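Predicted acetamidase/formamidase (Thermoanaerobacter tengcongensis, PDB 3TKK) probably hydrolyses carbon-nitrogen bonds of linear amides such as acetamide or formamide, and binds zinc and calcium ions. Local coordinates at the interface of chains A and B. Sequence-based numbering; all coordinates share one arbitrary frame. Chains: chain A/B, Predicted acetamidase/formamidase.

Contact 1: the interface of chains A and B. Residues chain A 242, 245-246, 249, 267; chain B 100-101, 194.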
ATOM      1  N   GLU A 242      10.215   1.263   6.654  1.00 20.99           N
ATOM      2  CA  GLU A 242      11.402   2.058   6.871  1.00 24.01           C
ATOM      3  C   GLU A 242      12.652   1.463   6.140  1.00 25.72           C
ATOM      4  O   GLU A 242      13.457   2.203   5.567  1.00 26.77           O
ATOM      5  CB  GLU A 242      11.728   2.182   8.403  1.00 28.92           C
ATOM      6  CG  GLU A 242      13.182   2.405   8.588  1.00 39.36           C
ATOM      7  CD  GLU A 242      13.826   2.008   9.990  1.00 46.70           C
ATOM      8  OE1 GLU A 242      13.446   2.657  10.982  1.00 45.64           O
ATOM      9  OE2 GLU A 242      14.734   1.063  10.020  1.00 50.65           O
ATOM     10  N   VAL A 245      12.281   2.043   2.254  1.00 21.33           N
ATOM     11  CA  VAL A 245      12.584   3.431   1.895  1.00 22.32           C
ATOM     12  C   VAL A 245      14.052   3.727   1.957  1.00 23.60           C
ATOM     13  O   VAL A 245      14.589   4.321   1.041  1.00 24.12           O
ATOM     14  CB  VAL A 245      11.771   4.398   2.847  1.00 23.31           C
ATOM     15  CG1 VAL A 245      12.028   5.912   2.641  1.00 23.81           C
ATOM     16  CG2 VAL A 245      10.348   4.150   2.602  1.00 21.65           C
ATOM     17  N   HIS A 246      14.723   3.327   3.057  1.00 23.79           N
ATOM     18  CA  HIS A 246      16.141   3.536   3.142  1.00 26.09           C
ATOM     19  C   HIS A 246      16.925   2.871   2.024  1.00 24.90           C
ATOM     20  O   HIS A 246      17.935   3.455   1.583  1.00 26.03           O
ATOM     21  CB  HIS A 246      16.733   3.106   4.544  1.00 27.05           C
ATOM     22  CG  HIS A 246      16.348   4.034   5.656  1.00 28.36           C
ATOM     23  ND1 HIS A 246      17.175   5.041   6.103  1.00 31.82           N
ATOM     24  CD2 HIS A 246      15.274   4.043   6.478  1.00 26.06           C
ATOM     25  CE1 HIS A 246      16.573   5.717   7.060  1.00 28.16           C
ATOM     26  NE2 HIS A 246      15.453   5.086   7.344  1.00 31.33           N
ATOM     27  N   ALA A 249      16.561   4.967  -0.864  1.00 25.98           N
ATOM     28  CA  ALA A 249      17.284   6.236  -0.698  1.00 27.57           C
ATOM     29  C   ALA A 249      18.813   6.008  -0.969  1.00 29.43           C
ATOM     30  O   ALA A 249      19.546   6.848  -1.549  1.00 33.06           O
ATOM     31  CB  ALA A 249      17.077   6.824   0.720  1.00 27.92           C
ATOM     32  N   PHE A 267      10.776  11.402  -2.910  1.00 28.37           N
ATOM     33  CA  PHE A 267      10.132  10.174  -2.497  1.00 26.70           C
ATOM     34  C   PHE A 267       8.757  10.479  -1.864  1.00 26.18           C
ATOM     35  O   PHE A 267       7.823   9.666  -1.985  1.00 25.02           O
ATOM     36  CB  PHE A 267      10.966   9.520  -1.436  1.00 26.31           C
ATOM     37  CG  PHE A 267      12.156   8.717  -1.984  1.00 27.07           C
ATOM     38  CD1 PHE A 267      12.622   8.893  -3.282  1.00 27.08           C
ATOM     39  CD2 PHE A 267      12.799   7.858  -1.176  1.00 26.42           C
ATOM     40  CE1 PHE A 267      13.704   8.145  -3.774  1.00 28.53           C
ATOM     41  CE2 PHE A 267      13.897   7.125  -1.629  1.00 26.09           C
ATOM     42  CZ  PHE A 267      14.346   7.272  -2.961  1.00 26.89           C
TER
ATOM     43  N   VAL B 100      10.520   9.406   7.142  1.00 28.84           N
ATOM     44  CA  VAL B 100      11.250   8.161   7.264  1.00 28.10           C
ATOM     45  C   VAL B 100      12.783   8.330   7.218  1.00 29.63           C
ATOM     46  O   VAL B 100      13.518   7.547   7.843  1.00 29.71           O
ATOM     47  CB  VAL B 100      10.737   7.135   6.198  1.00 28.02           C
ATOM     48  CG1 VAL B 100      11.662   5.844   6.203  1.00 26.50           C
ATOM     49  CG2 VAL B 100       9.265   6.809   6.515  1.00 25.50           C
ATOM     50  N   LEU B 101      13.274   9.363   6.527  1.00 30.68           N
ATOM     51  CA  LEU B 101      14.719   9.471   6.327  1.00 33.54           C
ATOM     52  C   LEU B 101      15.250  10.540   7.288  1.00 34.07           C
ATOM     53  O   LEU B 101      16.354  11.015   7.069  1.00 37.27           O
ATOM     54  CB  LEU B 101      15.031   9.930   4.900  1.00 33.07           C
ATOM     55  CG  LEU B 101      14.565   8.870   3.849  1.00 32.62           C
ATOM     56  CD1 LEU B 101      14.712   9.360   2.402  1.00 32.62           C
ATOM     57  CD2 LEU B 101      15.330   7.544   3.989  1.00 30.78           C
ATOM     58  N   VAL B 194       6.674   9.926   2.829  1.00 25.94           N
ATOM     59  CA  VAL B 194       7.873   9.507   3.616  1.00 28.31           C
ATOM     60  C   VAL B 194       8.915  10.581   3.856  1.00 28.09           C
ATOM     61  O   VAL B 194       9.778  10.427   4.757  1.00 29.84           O
ATOM     62  CB  VAL B 194       8.559   8.224   2.996  1.00 26.43           C
ATOM     63  CG1 VAL B 194       7.483   7.103   2.873  1.00 24.41           C
ATOM     64  CG2 VAL B 194       9.172   8.542   1.585  1.00 26.74           C
TER
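A helix-to-loop interface, mostly apolar, joins the two copies here: one side of helix 237-255 in chain A, with A:Phe267 of the next helix beside it, receives loop residues of chain B. A:Val245 sits in the middle, its CG1 anti to the backbone N (chi1 177°) and pointing at B:Val100, whose CG1 meets it tip to tip at 3.6 Å. A:Val245 CG1 also has B:Leu101 CD2 beside it at 3.9 Å. B:Leu101 CD2 lies over the face of the A:His246 imidazole, 3.8 Å from the ring centroid and offset toward the rim, a CH-pi contact. A:His246 NE2 is 3.2 Å from the carbonyl O of B:Val100, at most a weak, bent hydrogen bond if NE2 carries the proton, the O standing well above the ring plane on the face that B:Leu101 CD2 covers. Replacing A:His246 with alanine would probably take away the ring face under B:Leu101 CD2, opening a gap on one side of that methyl, and lose the weak polar link. B:Leu101 CD2 reaches A:Ala249 CB at 3.8 Å, and B:Val194 CG2 packs against A:Phe267 CB at 3.6 Å. The patch thus seats two loop stretches of one subunit on the helices of the other, consistent with a two-fold dimer.

Contact 2: the interface of chains A and B. Residues chain A 292-293, 296-297; chain B 125-126, 128.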
ATOM      1  N   TRP A 292      10.197   5.907 -14.986  1.00 38.28           N
ATOM      2  CA  TRP A 292      10.833   6.983 -15.793  1.00 38.28           C
ATOM      3  C   TRP A 292      11.620   7.968 -14.877  1.00 39.62           C
ATOM      4  O   TRP A 292      12.551   8.671 -15.295  1.00 40.46           O
ATOM      5  CB  TRP A 292       9.795   7.716 -16.643  1.00 41.16           C
ATOM      6  CG  TRP A 292       8.807   8.478 -15.835  1.00 40.74           C
ATOM      7  CD1 TRP A 292       7.697   7.994 -15.221  1.00 36.94           C
ATOM      8  CD2 TRP A 292       8.842   9.894 -15.556  1.00 43.18           C
ATOM      9  NE1 TRP A 292       7.075   9.008 -14.519  1.00 40.17           N
ATOM     10  CE2 TRP A 292       7.739  10.188 -14.759  1.00 42.48           C
ATOM     11  CE3 TRP A 292       9.714  10.937 -15.916  1.00 47.69           C
ATOM     12  CZ2 TRP A 292       7.464  11.475 -14.323  1.00 45.30           C
ATOM     13  CZ3 TRP A 292       9.437  12.216 -15.488  1.00 48.06           C
ATOM     14  CH2 TRP A 292       8.334  12.467 -14.668  1.00 46.43           C
ATOM     15  N   ILE A 293      11.233   8.053 -13.621  1.00 36.83           N
ATOM     16  CA  ILE A 293      12.046   8.799 -12.653  1.00 38.68           C
ATOM     17  C   ILE A 293      13.429   8.172 -12.475  1.00 37.45           C
ATOM     18  O   ILE A 293      14.453   8.837 -12.646  1.00 39.41           O
ATOM     19  CB  ILE A 293      11.374   8.835 -11.257  1.00 37.24           C
ATOM     20  CG1 ILE A 293       9.912   9.275 -11.330  1.00 39.16           C
ATOM     21  CG2 ILE A 293      12.112   9.759 -10.345  1.00 40.39           C
ATOM     22  CD1 ILE A 293       9.694  10.619 -10.869  1.00 40.84           C
ATOM     23  N   SER A 296      15.311   8.878 -15.619  1.00 53.08           N
ATOM     24  CA  SER A 296      15.893  10.199 -15.808  1.00 56.54           C
ATOM     25  C   SER A 296      17.250  10.290 -15.155  1.00 56.91           C
ATOM     26  O   SER A 296      18.144  10.921 -15.719  1.00 59.32           O
ATOM     27  CB  SER A 296      15.012  11.270 -15.245  1.00 58.48           C
ATOM     28  OG  SER A 296      13.834  11.349 -16.014  1.00 61.73           O
ATOM     29  N   TYR A 297      17.427   9.671 -13.977  1.00 54.48           N
ATOM     30  CA  TYR A 297      18.710   9.826 -13.279  1.00 53.15           C
ATOM     31  C   TYR A 297      19.616   8.727 -13.632  1.00 52.66           C
ATOM     32  O   TYR A 297      20.545   8.416 -12.868  1.00 54.96           O
ATOM     33  CB  TYR A 297      18.593   9.913 -11.771  1.00 50.64           C
ATOM     34  CG  TYR A 297      17.797  11.070 -11.229  1.00 52.00           C
ATOM     35  CD1 TYR A 297      16.443  10.951 -11.139  1.00 50.50           C
ATOM     36  CD2 TYR A 297      18.389  12.254 -10.764  1.00 54.19           C
ATOM     37  CE1 TYR A 297      15.659  11.893 -10.610  1.00 51.70           C
ATOM     38  CE2 TYR A 297      17.561  13.293 -10.218  1.00 54.04           C
ATOM     39  CZ  TYR A 297      16.183  13.072 -10.167  1.00 54.15           C
ATOM     40  OH  TYR A 297      15.200  13.919  -9.639  1.00 56.07           O
TER
ATOM     41  N   LYS B 125      14.808  18.432 -14.400  1.00 69.09           N
ATOM     42  CA  LYS B 125      14.605  17.164 -15.138  1.00 68.25           C
ATOM     43  C   LYS B 125      13.237  16.518 -14.940  1.00 65.24           C
ATOM     44  O   LYS B 125      12.819  15.736 -15.805  1.00 65.14           O
ATOM     45  CB  LYS B 125      15.749  16.111 -14.934  1.00 69.15           C
ATOM     46  CG  LYS B 125      16.792  16.056 -16.127  1.00 71.60           C
ATOM     47  CD  LYS B 125      17.472  14.663 -16.381  1.00 72.58           C
ATOM     48  CE  LYS B 125      18.470  14.251 -15.261  1.00 72.22           C
ATOM     49  NZ  LYS B 125      18.145  14.970 -13.935  1.00 70.84           N
ATOM     50  N   LEU B 126      12.550  16.797 -13.818  1.00 60.31           N
ATOM     51  CA  LEU B 126      11.235  16.216 -13.617  1.00 54.32           C
ATOM     52  C   LEU B 126      10.123  17.271 -13.560  1.00 54.56           C
ATOM     53  O   LEU B 126      10.135  18.148 -12.703  1.00 54.14           O
ATOM     54  CB  LEU B 126      11.179  15.411 -12.320  1.00 51.27           C
ATOM     55  CG  LEU B 126      12.340  14.522 -12.009  1.00 50.76           C
ATOM     56  CD1 LEU B 126      12.308  14.172 -10.559  1.00 48.05           C
ATOM     57  CD2 LEU B 126      12.335  13.286 -12.930  1.00 51.28           C
ATOM     58  N   LEU B 128       6.269  16.927 -12.839  1.00 46.63           N
ATOM     59  CA  LEU B 128       5.455  15.804 -12.345  1.00 43.47           C
ATOM     60  C   LEU B 128       3.962  16.175 -12.366  1.00 43.71           C
ATOM     61  O   LEU B 128       3.583  17.181 -11.782  1.00 45.56           O
ATOM     62  CB  LEU B 128       5.884  15.417 -10.943  1.00 39.70           C
ATOM     63  CG  LEU B 128       7.339  15.137 -10.590  1.00 39.65           C
ATOM     64  CD1 LEU B 128       7.549  15.071  -9.072  1.00 37.36           C
ATOM     65  CD2 LEU B 128       7.782  13.815 -11.192  1.00 37.79           C
TER
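The short helix 291-296 near the C-terminus of chain A, continued by A:Tyr297, packs here on a stretch of chain B that runs from the loop residues B:Lys125 and B:Leu126 into strand 127-129. B:Leu128 uses its CD2 methyl, which lies 3.7 Å from CD1 of A:Ile293, the two side chains crossing at about a right angle. B:Leu128 CD2 also meets the outer rim of the A:Trp292 indole, 3.8 Å from CH2. The indole is steadied from its own chain, where A:Ile293 CG1 stands over the centre of one face. B:Leu126 divides its branches: CD2 goes to the helix, 4.0 Å from A:Trp292 CZ3 and close to A:Ser296, whereas CD1 turns toward the phenol end of A:Tyr297, 4.0 Å from CZ. B:Lys125 is bent at its last two torsions. The bend lays B:Lys125 CE 3.4 Å from the carbonyl O of A:Ser296 and brings the side-chain amine NZ over one face of the A:Tyr297 ring, toward its CD2-CE2 side. Inside the helix, A:Ser296 places OG beside its backbone N (chi1 -68°), and the hydroxyl donates to the carbonyl O of A:Trp292 at 3.1 Å, tilted 25° from the carbonyl plane.

Contact 3: the interface of chains A and B. Residues chain A 122-123, 125-126, 128; chain B 266, 292, 296-297.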
ATOM      1  N   PHE A 122     -14.869 -18.283  -7.423  1.00 27.53           N
ATOM      2  CA  PHE A 122     -14.887 -18.128  -5.951  1.00 27.21           C
ATOM      3  C   PHE A 122     -16.188 -18.714  -5.405  1.00 29.69           C
ATOM      4  O   PHE A 122     -16.203 -19.409  -4.362  1.00 31.48           O
ATOM      5  CB  PHE A 122     -14.746 -16.616  -5.597  1.00 26.82           C
ATOM      6  CG  PHE A 122     -14.749 -16.315  -4.131  1.00 25.42           C
ATOM      7  CD1 PHE A 122     -13.615 -16.531  -3.372  1.00 23.73           C
ATOM      8  CD2 PHE A 122     -15.941 -15.975  -3.499  1.00 25.50           C
ATOM      9  CE1 PHE A 122     -13.595 -16.245  -1.977  1.00 23.25           C
ATOM     10  CE2 PHE A 122     -15.993 -15.733  -2.169  1.00 25.07           C
ATOM     11  CZ  PHE A 122     -14.791 -15.860  -1.379  1.00 23.93           C
ATOM     12  N   ASN A 123     -17.310 -18.435  -6.061  1.00 30.66           N
ATOM     13  CA  ASN A 123     -18.521 -19.096  -5.671  1.00 35.57           C
ATOM     14  C   ASN A 123     -19.501 -18.896  -6.774  1.00 38.46           C
ATOM     15  O   ASN A 123     -19.153 -18.321  -7.828  1.00 35.10           O
ATOM     16  CB  ASN A 123     -19.120 -18.609  -4.342  1.00 36.87           C
ATOM     17  CG  ASN A 123     -19.420 -17.106  -4.326  1.00 38.27           C
ATOM     18  OD1 ASN A 123     -19.809 -16.513  -5.345  1.00 37.58           O
ATOM     19  ND2 ASN A 123     -19.251 -16.476  -3.140  1.00 34.61           N
ATOM     20  N   LYS A 125     -21.752 -16.791  -7.194  1.00 45.17           N
ATOM     21  CA  LYS A 125     -22.020 -15.470  -7.763  1.00 48.43           C
ATOM     22  C   LYS A 125     -20.795 -14.775  -8.355  1.00 45.70           C
ATOM     23  O   LYS A 125     -20.917 -13.938  -9.235  1.00 46.46           O
ATOM     24  CB  LYS A 125     -22.946 -14.560  -6.884  1.00 50.79           C
ATOM     25  CG  LYS A 125     -22.411 -14.153  -5.553  1.00 51.16           C
ATOM     26  CD  LYS A 125     -23.474 -13.352  -4.711  1.00 51.62           C
ATOM     27  CE  LYS A 125     -23.642 -11.871  -5.144  1.00 51.09           C
ATOM     28  NZ  LYS A 125     -24.750 -11.717  -6.251  1.00 53.35           N
ATOM     29  N   LEU A 126     -19.607 -15.175  -7.957  1.00 39.88           N
ATOM     30  CA  LEU A 126     -18.483 -14.337  -8.192  1.00 37.31           C
ATOM     31  C   LEU A 126     -17.360 -15.097  -8.903  1.00 37.24           C
ATOM     32  O   LEU A 126     -16.847 -16.084  -8.356  1.00 36.59           O
ATOM     33  CB  LEU A 126     -17.929 -13.942  -6.826  1.00 37.60           C
ATOM     34  CG  LEU A 126     -17.473 -12.564  -6.423  1.00 36.52           C
ATOM     35  CD1 LEU A 126     -18.644 -11.788  -6.505  1.00 37.41           C
ATOM     36  CD2 LEU A 126     -17.014 -12.548  -4.978  1.00 33.07           C
ATOM     37  N   LEU A 128     -13.456 -14.448 -10.532  1.00 28.80           N
ATOM     38  CA  LEU A 128     -12.490 -13.344 -10.443  1.00 25.55           C
ATOM     39  C   LEU A 128     -11.355 -13.608 -11.383  1.00 25.58           C
ATOM     40  O   LEU A 128     -10.652 -14.657 -11.252  1.00 24.84           O
ATOM     41  CB  LEU A 128     -11.838 -13.261  -9.041  1.00 24.69           C
ATOM     42  CG  LEU A 128     -12.943 -13.166  -7.967  1.00 26.65           C
ATOM     43  CD1 LEU A 128     -12.239 -13.318  -6.582  1.00 22.74           C
ATOM     44  CD2 LEU A 128     -13.652 -11.837  -8.028  1.00 24.94           C
TER
ATOM     45  N   LEU B 266     -12.236 -13.846   0.615  1.00 20.10           N
ATOM     46  CA  LEU B 266     -12.547 -12.868  -0.463  1.00 20.14           C
ATOM     47  C   LEU B 266     -11.560 -11.652  -0.321  1.00 19.28           C
ATOM     48  O   LEU B 266     -10.928 -11.212  -1.282  1.00 19.07           O
ATOM     49  CB  LEU B 266     -14.024 -12.304  -0.366  1.00 20.84           C
ATOM     50  CG  LEU B 266     -14.425 -11.333  -1.531  1.00 21.07           C
ATOM     51  CD1 LEU B 266     -14.209 -12.078  -2.835  1.00 23.50           C
ATOM     52  CD2 LEU B 266     -15.951 -10.755  -1.440  1.00 25.05           C
ATOM     53  N   TRP B 292     -17.411  -3.135  -7.482  1.00 28.28           N
ATOM     54  CA  TRP B 292     -18.416  -4.050  -8.036  1.00 32.43           C
ATOM     55  C   TRP B 292     -18.596  -5.314  -7.106  1.00 31.07           C
ATOM     56  O   TRP B 292     -19.642  -5.946  -7.061  1.00 31.24           O
ATOM     57  CB  TRP B 292     -17.975  -4.489  -9.425  1.00 32.87           C
ATOM     58  CG  TRP B 292     -16.829  -5.379  -9.430  1.00 30.80           C
ATOM     59  CD1 TRP B 292     -15.550  -5.018  -9.507  1.00 29.89           C
ATOM     60  CD2 TRP B 292     -16.846  -6.846  -9.561  1.00 32.73           C
ATOM     61  NE1 TRP B 292     -14.726  -6.158  -9.559  1.00 28.64           N
ATOM     62  CE2 TRP B 292     -15.509  -7.278  -9.584  1.00 32.22           C
ATOM     63  CE3 TRP B 292     -17.860  -7.801  -9.574  1.00 35.29           C
ATOM     64  CZ2 TRP B 292     -15.137  -8.647  -9.667  1.00 35.80           C
ATOM     65  CZ3 TRP B 292     -17.491  -9.167  -9.601  1.00 37.50           C
ATOM     66  CH2 TRP B 292     -16.151  -9.561  -9.696  1.00 35.54           C
ATOM     67  N   SER B 296     -22.185  -6.225  -5.817  1.00 40.74           N
ATOM     68  CA  SER B 296     -22.681  -7.586  -5.941  1.00 44.06           C
ATOM     69  C   SER B 296     -23.239  -8.079  -4.649  1.00 43.62           C
ATOM     70  O   SER B 296     -24.239  -8.813  -4.655  1.00 45.24           O
ATOM     71  CB  SER B 296     -21.607  -8.553  -6.311  1.00 43.84           C
ATOM     72  OG  SER B 296     -21.141  -8.176  -7.574  1.00 50.96           O
ATOM     73  N   TYR B 297     -22.580  -7.719  -3.557  1.00 38.77           N
ATOM     74  CA  TYR B 297     -23.030  -8.205  -2.258  1.00 37.75           C
ATOM     75  C   TYR B 297     -24.128  -7.349  -1.691  1.00 37.94           C
ATOM     76  O   TYR B 297     -24.620  -7.642  -0.614  1.00 39.58           O
ATOM     77  CB  TYR B 297     -21.886  -8.476  -1.269  1.00 35.92           C
ATOM     78  CG  TYR B 297     -21.399  -9.877  -1.489  1.00 37.03           C
ATOM     79  CD1 TYR B 297     -20.271 -10.139  -2.244  1.00 36.23           C
ATOM     80  CD2 TYR B 297     -22.168 -10.962  -1.059  1.00 37.47           C
ATOM     81  CE1 TYR B 297     -19.842 -11.453  -2.464  1.00 36.33           C
ATOM     82  CE2 TYR B 297     -21.774 -12.256  -1.290  1.00 37.71           C
ATOM     83  CZ  TYR B 297     -20.605 -12.501  -2.000  1.00 39.87           C
ATOM     84  OH  TYR B 297     -20.259 -13.819  -2.259  1.00 41.05           O
TER
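B:Tyr297 OH takes a hydrogen bond from the side-chain amide ND2 of A:Asn123 at 3.0 Å, fairly straight at 156° and nearly in the amide plane, although amide and phenol ring are turned 73° apart. In this acetamidase/formamidase family protein the bond joins a loop of chain A to the residue just past helix 291-296 of chain B. The amide is steadied from behind: its OD1 accepts the backbone N of A:Lys125 at 2.7 Å, with a weaker bond from the N of A:Leu126. With both ends of the amide in use, ND2 is kept turned toward the phenol. A:Lys125 then folds across the tyrosine, its CE over the centre of one ring face, and its NZ comes 3.4 Å from the carbonyl O of B:Ser296. At the ring's edge, in plane, stands A:Leu126 CD2, and the same methyl touches B:Leu266 CD1 at 3.6 Å, the leucines crossing at about a right angle. A chi1 of -177° swings B:Leu266 CG away from its amide N, and CD1 comes over the centre of the A:Phe122 ring, while B:Leu266 CB meets CZ at 3.8 Å. Farther along, A:Leu128 CD2 lies 3.8 Å from CH2 at the rim of the B:Trp292 indole.

Contacts 2 and 3 are two-fold counterparts with the chains exchanged: residues 125, 126 and 128 meet 292, 296 and 297 in both, yet their C-alpha centres lie about 40 Å apart, toward opposite ends of the interface. The copies differ in detail, notably in the lysine and the leucine after it. Contact 1 is about 18 Å from contact 2 and about 37 Å from contact 3. It shares helix 260-270 with contact 3, through A:Phe267 in one and B:Leu266 in the other. Each subunit thus lends its C-terminal helices to its partner, a reciprocal arrangement that suits a dimer.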